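Local coordinates for manganese-containing pseudocatalase (Thermus thermophilus, PDB 2V8T), which breaks down hydrogen peroxide to water and dioxygen as a catalase, using a pair of manganese ions in each subunit, at the interface of chains A and B and the interface of chains A and C. Coordinates in Å, arbitrary orientation; residue numbers count along the deposited sequence, not the author numbering. Chains: chain A/B/C, Manganese-containing pseudocatalase.

Contact 1: the interface of chains A and B. Residues chain A 166, 175, 217-219; chain B 99-100.
The 3-10 helix 99-101 of chain B, through B:Pro99 and B:Ala100, rests against helical chain A in a small, mostly apolar patch between two copies of this manganese catalase, and it presumably helps hold neighbouring subunits together in the deposited six-chain assembly. The A-B interface is not an exact two-fold. Its polar anchor is A:Arg175 on helix 172-200, whose NH1 donates to the backbone carbonyl O of B:Ala100 at 2.9 Å, with 157° at the hydrogen. The acceptor lies nearly in the guanidinium plane, while the donor is tilted from the carbonyl plane. A bend at chi3 (61°) turns the arginine's end toward chain B. One guanidinium face meets A:Tyr166, whose CZ sits 3.6 Å above the plane near its centre, so the CZ end of the phenol ring backs the group. On a face of the tyrosine ring, near the rim, packs CG2 of A:Ile218. B:Ala100 presents CA to that ring's edge, 4.0 Å from CE1 of A:Tyr166. Its methyl CB meets CD of A:Pro219 at 3.7 Å, at the start of helix 219-226. Beside it, CD1 of A:Ile218 reaches CB of B:Pro99 at 3.8 Å, the two side chains crossing nearly at right angles. With an alanine replacing A:Arg175, the carbonyl O of B:Ala100 would probably lose this donor and a gap would open beside the CZ end of A:Tyr166.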
loop_
_atom_site.group_PDB
_atom_site.type_symbol
_atom_site.label_atom_id
_atom_site.label_comp_id
_atom_site.label_asym_id
_atom_site.label_seq_id
_atom_site.Cartn_x
_atom_site.Cartn_y
_atom_site.Cartn_z
ATOM N N TYR A 166 14.700 12.850 -19.055
ATOM C CA TYR A 166 15.778 13.468 -19.806
ATOM C C TYR A 166 15.608 14.969 -19.882
ATOM O O TYR A 166 16.551 15.757 -19.774
ATOM C CB TYR A 166 15.830 12.856 -21.221
ATOM C CG TYR A 166 16.923 13.421 -22.072
ATOM C CD1 TYR A 166 16.704 14.536 -22.837
ATOM C CD2 TYR A 166 18.177 12.800 -22.171
ATOM C CE1 TYR A 166 17.704 15.062 -23.637
ATOM C CE2 TYR A 166 19.175 13.299 -22.965
ATOM C CZ TYR A 166 18.928 14.456 -23.694
ATOM O OH TYR A 166 19.895 15.012 -24.526
ATOM N N ARG A 175 22.000 11.850 -18.853
ATOM C CA ARG A 175 21.751 11.943 -20.302
ATOM C C ARG A 175 22.360 10.761 -21.056
ATOM O O ARG A 175 21.771 10.290 -22.018
ATOM C CB ARG A 175 22.425 13.239 -20.841
ATOM C CG ARG A 175 21.738 14.566 -20.384
ATOM C CD ARG A 175 22.314 15.824 -20.883
ATOM N NE ARG A 175 22.333 16.044 -22.305
ATOM C CZ ARG A 175 21.664 16.899 -23.084
ATOM N NH1 ARG A 175 20.627 17.615 -22.749
ATOM N NH2 ARG A 175 22.144 16.958 -24.321
ATOM N N LYS A 217 16.535 12.976 -32.184
ATOM C CA LYS A 217 16.444 14.308 -31.598
ATOM C C LYS A 217 17.067 14.394 -30.212
ATOM O O LYS A 217 17.150 15.492 -29.635
ATOM C CB LYS A 217 14.979 14.736 -31.505
ATOM C CG LYS A 217 14.301 14.798 -32.839
ATOM C CD LYS A 217 15.018 15.639 -33.886
ATOM C CE LYS A 217 14.441 15.436 -35.314
ATOM N NZ LYS A 217 15.247 16.163 -36.352
ATOM N N ILE A 218 17.519 13.265 -29.675
ATOM C CA ILE A 218 18.136 13.227 -28.371
ATOM C C ILE A 218 19.642 12.953 -28.656
ATOM O O ILE A 218 19.981 11.871 -29.112
ATOM C CB ILE A 218 17.545 12.082 -27.534
ATOM C CG1 ILE A 218 16.008 12.224 -27.405
ATOM C CG2 ILE A 218 18.264 12.029 -26.178
ATOM C CD1 ILE A 218 15.546 13.549 -26.789
ATOM N N PRO A 219 20.524 13.931 -28.429
ATOM C CA PRO A 219 21.906 13.784 -28.936
ATOM C C PRO A 219 22.624 12.500 -28.490
ATOM O O PRO A 219 23.311 11.863 -29.291
ATOM C CB PRO A 219 22.588 15.052 -28.438
ATOM C CG PRO A 219 21.542 16.021 -28.244
ATOM C CD PRO A 219 20.264 15.312 -27.957
ATOM N N PRO B 99 13.824 19.036 -26.825
ATOM C CA PRO B 99 14.070 18.206 -25.627
ATOM C C PRO B 99 15.467 18.250 -25.118
ATOM O O PRO B 99 15.675 17.988 -23.913
ATOM C CB PRO B 99 13.709 16.792 -26.048
ATOM C CG PRO B 99 12.726 17.025 -27.061
ATOM C CD PRO B 99 13.162 18.279 -27.882
ATOM N N ALA B 100 16.430 18.511 -25.985
ATOM C CA ALA B 100 17.783 18.544 -25.567
ATOM C C ALA B 100 18.132 19.757 -24.693
ATOM O O ALA B 100 19.196 19.815 -24.071
ATOM C CB ALA B 100 18.741 18.495 -26.787
#

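Contact 2: the interface of chains A and C. Residues chain A 118-120, 122-123; chain C 49, 140-142.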
loop_
_atom_site.group_PDB
_atom_site.type_symbol
_atom_site.label_atom_id
_atom_site.label_comp_id
_atom_site.label_asym_id
_atom_site.label_seq_id
_atom_site.Cartn_x
_atom_site.Cartn_y
_atom_site.Cartn_z
ATOM N N ALA A 118 17.269 6.360 4.917
ATOM C CA ALA A 118 17.209 4.916 4.704
ATOM C C ALA A 118 18.410 4.421 3.901
ATOM O O ALA A 118 18.997 3.387 4.185
ATOM C CB ALA A 118 15.928 4.527 3.963
ATOM N N GLY A 119 18.702 5.107 2.807
ATOM C CA GLY A 119 19.903 4.828 2.064
ATOM C C GLY A 119 21.085 5.546 2.682
ATOM O O GLY A 119 20.939 6.566 3.354
ATOM N N GLY A 120 22.285 5.057 2.405
ATOM C CA GLY A 120 23.496 5.765 2.716
ATOM C C GLY A 120 23.917 6.636 1.528
ATOM O O GLY A 120 24.961 6.410 0.919
ATOM N N ASN A 122 22.320 6.482 -1.393
ATOM C CA ASN A 122 22.341 5.479 -2.459
ATOM C C ASN A 122 20.909 5.218 -2.944
ATOM O O ASN A 122 19.918 5.615 -2.338
ATOM C CB ASN A 122 23.070 4.204 -2.032
ATOM C CG ASN A 122 22.563 3.521 -0.788
ATOM O OD1 ASN A 122 21.300 3.131 -0.732
ATOM N ND2 ASN A 122 23.335 3.351 0.193
ATOM N N SER A 123 20.863 4.497 -4.080
ATOM C CA SER A 123 19.606 4.158 -4.713
ATOM C C SER A 123 18.730 3.310 -3.811
ATOM O O SER A 123 19.200 2.569 -2.937
ATOM C CB SER A 123 19.852 3.395 -6.032
ATOM O OG SER A 123 20.214 2.045 -5.859
ATOM N N ASN C 49 24.955 -0.666 -4.750
ATOM C CA ASN C 49 25.191 0.468 -3.867
ATOM C C ASN C 49 26.503 0.359 -3.093
ATOM O O ASN C 49 26.850 1.253 -2.325
ATOM C CB ASN C 49 24.029 0.601 -2.902
ATOM C CG ASN C 49 22.713 0.940 -3.594
ATOM O OD1 ASN C 49 22.698 1.399 -4.751
ATOM N ND2 ASN C 49 21.610 0.768 -2.875
ATOM N N THR C 140 19.148 -1.365 2.308
ATOM C CA THR C 140 20.412 -1.052 1.649
ATOM C C THR C 140 20.920 0.270 2.249
ATOM O O THR C 140 20.639 1.362 1.786
ATOM C CB THR C 140 20.302 -1.089 0.128
ATOM O OG1 THR C 140 21.549 -0.766 -0.481
ATOM C CG2 THR C 140 19.214 -0.197 -0.466
ATOM N N SER C 141 21.611 0.121 3.380
ATOM C CA SER C 141 21.989 1.260 4.203
ATOM C C SER C 141 23.297 1.891 3.804
ATOM O O SER C 141 23.651 2.972 4.291
ATOM C CB SER C 141 22.152 0.817 5.670
ATOM O OG SER C 141 23.345 0.062 5.894
ATOM N N GLY C 142 24.101 1.206 3.008
ATOM C CA GLY C 142 25.454 1.642 2.678
ATOM C C GLY C 142 26.503 1.289 3.730
ATOM O O GLY C 142 27.701 1.418 3.410
HETATM O O HOH W 1 26.032 3.280 -0.475
HETATM O O HOH W 2 17.519 0.949 2.877
#
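With chi1 at 56°, A:Asn122 holds its CG between its backbone N and carbonyl carbon, which lays its amide over that of C:Asn49. C:Asn49 has CG opposite its carbonyl carbon (chi1 -65°), and the two amides stack with planes 19° apart although the side chains cross almost perpendicularly. CB of A:Asn122 lies 3.6 Å from CG of C:Asn49. The C:Asn49 amide also pairs with A:Ser123 through both its ends. OG of A:Ser123 donates to its OD1 at 2.8 Å, in the carbonyl plane and on a lone pair, while ND2 of C:Asn49, tilted from the carbonyl plane, gives a bent bond to the backbone O of A:Ser123 at 3.0 Å. The same ND2 donates to OG1 of C:Thr140 at 2.8 Å, which helps fix the amide's rotation. As modelled, OD1 of A:Asn122 clashes with the backbone O of C:Thr140 at 3.1 Å, two acceptors; the amide is likely to be turned over, the atom named OD1 being the nitrogen that donates to this O. Water 1 lies between ND2 of A:Asn122 (2.8 Å) and the backbone O of C:Asn49, and would meet the carbonyl oxygen if the amide is turned. Water 2 connects the O of A:Ala118 with the N of C:Thr140. Repeated by the two-fold, this polar clasp ties loop 118-123 of one manganese catalase subunit to helix 36-49 and loop 140-142 of the other, and is likely to support the A-C pairing in the deposited assembly.

Contact 3: the interface of chains A and C. Residues chain A 143-145, 199; chain C 283-284, 290.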
loop_
_atom_site.group_PDB
_atom_site.type_symbol
_atom_site.label_atom_id
_atom_site.label_comp_id
_atom_site.label_asym_id
_atom_site.label_seq_id
_atom_site.Cartn_x
_atom_site.Cartn_y
_atom_site.Cartn_z
ATOM N N ASN A 143 -1.248 -15.781 -21.436
ATOM C CA ASN A 143 -1.688 -15.726 -22.826
ATOM C C ASN A 143 -0.634 -14.965 -23.620
ATOM O O ASN A 143 -0.335 -13.799 -23.321
ATOM C CB ASN A 143 -3.047 -15.032 -22.938
ATOM C CG ASN A 143 -3.579 -14.952 -24.351
ATOM O OD1 ASN A 143 -3.249 -14.035 -25.115
ATOM N ND2 ASN A 143 -4.376 -15.945 -24.735
ATOM N N LEU A 144 -0.012 -15.637 -24.593
ATOM C CA LEU A 144 1.148 -15.054 -25.267
ATOM C C LEU A 144 0.853 -13.724 -25.935
ATOM O O LEU A 144 1.616 -12.768 -25.777
ATOM C CB LEU A 144 1.723 -16.090 -26.273
ATOM C CG LEU A 144 2.922 -15.583 -27.049
ATOM C CD1 LEU A 144 4.062 -15.162 -26.145
ATOM C CD2 LEU A 144 3.372 -16.675 -28.026
ATOM N N ILE A 145 -0.218 -13.671 -26.741
ATOM C CA ILE A 145 -0.479 -12.440 -27.475
ATOM C C ILE A 145 -0.814 -11.277 -26.508
ATOM O O ILE A 145 -0.352 -10.159 -26.704
ATOM C CB ILE A 145 -1.558 -12.657 -28.542
ATOM C CG1 ILE A 145 -0.961 -13.532 -29.671
ATOM C CG2 ILE A 145 -2.071 -11.323 -29.081
ATOM C CD1 ILE A 145 -2.009 -14.097 -30.604
ATOM N N LEU A 199 2.563 -13.207 -35.113
ATOM C CA LEU A 199 1.471 -13.963 -34.523
ATOM C C LEU A 199 0.087 -13.505 -34.976
ATOM O O LEU A 199 -0.865 -14.298 -34.873
ATOM C CB LEU A 199 1.564 -13.890 -33.006
ATOM C CG LEU A 199 2.719 -14.637 -32.399
ATOM C CD1 LEU A 199 2.938 -14.074 -30.931
ATOM C CD2 LEU A 199 2.534 -16.153 -32.450
ATOM N N PRO C 283 -1.164 -21.217 -23.444
ATOM C CA PRO C 283 -0.695 -19.945 -24.023
ATOM C C PRO C 283 -1.694 -19.291 -24.984
ATOM O O PRO C 283 -1.489 -18.134 -25.356
ATOM C CB PRO C 283 0.595 -20.371 -24.752
ATOM C CG PRO C 283 0.295 -21.786 -25.205
ATOM C CD PRO C 283 -0.514 -22.389 -24.091
ATOM N N GLU C 284 -2.723 -20.037 -25.362
ATOM C CA GLU C 284 -3.847 -19.544 -26.150
ATOM C C GLU C 284 -5.010 -20.500 -25.858
ATOM O O GLU C 284 -4.786 -21.605 -25.367
ATOM C CB GLU C 284 -3.481 -19.522 -27.659
ATOM C CG GLU C 284 -4.520 -18.880 -28.583
ATOM C CD GLU C 284 -4.934 -17.510 -28.111
ATOM O OE1 GLU C 284 -5.838 -17.397 -27.248
ATOM O OE2 GLU C 284 -4.272 -16.515 -28.616
ATOM N N LEU C 290 -0.946 -21.079 -33.475
ATOM C CA LEU C 290 0.303 -20.428 -33.082
ATOM C C LEU C 290 1.481 -21.394 -33.166
ATOM O O LEU C 290 2.562 -20.994 -33.575
ATOM C CB LEU C 290 0.214 -19.807 -31.686
ATOM C CG LEU C 290 -0.895 -18.781 -31.486
ATOM C CD1 LEU C 290 -0.701 -18.069 -30.148
ATOM C CD2 LEU C 290 -1.013 -17.775 -32.625
HETATM O O HOH W 3 -1.738 -16.110 -27.353
HETATM O O HOH W 4 -4.855 -14.093 -27.487
#
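Part of the two-fold A-C interface, this mixed patch probably fastens the C-terminal region of chain C, from C:Pro283 into helix 288-298, onto chain A in the deposited assembly, and its twin does the same with the chains exchanged. The backbone N of A:Leu144, in the first turn of helix 144-166, donates to the carbonyl O of C:Pro283 at 3.0 Å, nearly straight at 165° and on a lone pair. Chain C thereby supplies an acceptor to a helix N-terminus; C:Pro283 itself follows a cis peptide bond. Next to it, ND2 of A:Asn143 reaches OE1 of C:Glu284 at 3.3 Å, a long bond that lies in the amide plane but arrives from above the carboxylate, the two planes being 71° apart. The glutamate chain is bent at chi2 (51°), which carries its carboxylate back toward chain A. Its other oxygen, OE2, holds two waters: water 3 also bonds to the N of A:Ile145 and the O of C:Pro283, and water 4 bridges to OD1 of A:Asn143. CD1 of A:Ile145 lies 3.9 Å from that same OE2. Beyond the waters the contact becomes apolar, where the CD2 methyl of A:Leu199 meets the CD2 methyl of C:Leu290 at 3.9 Å.

Contacts 2 and 3 belong to the same two-fold A-C interface, yet the centres of their C-alpha atoms lie about 41 Å apart, so chain C grips chain A at widely separated points, each with a symmetry twin. Contact 1 faces a different neighbour, chain B; its C-alpha centre lies about 29 Å from that of contact 2 and about 37 Å from that of contact 3. Helices 144-166 and 172-200 of chain A serve both partners: their A:Tyr166 and A:Arg175 belong to contact 1, their A:Leu144, A:Ile145 and A:Leu199 to contact 3. These long helices thus run between two neighbours and may tie the separate interfaces together.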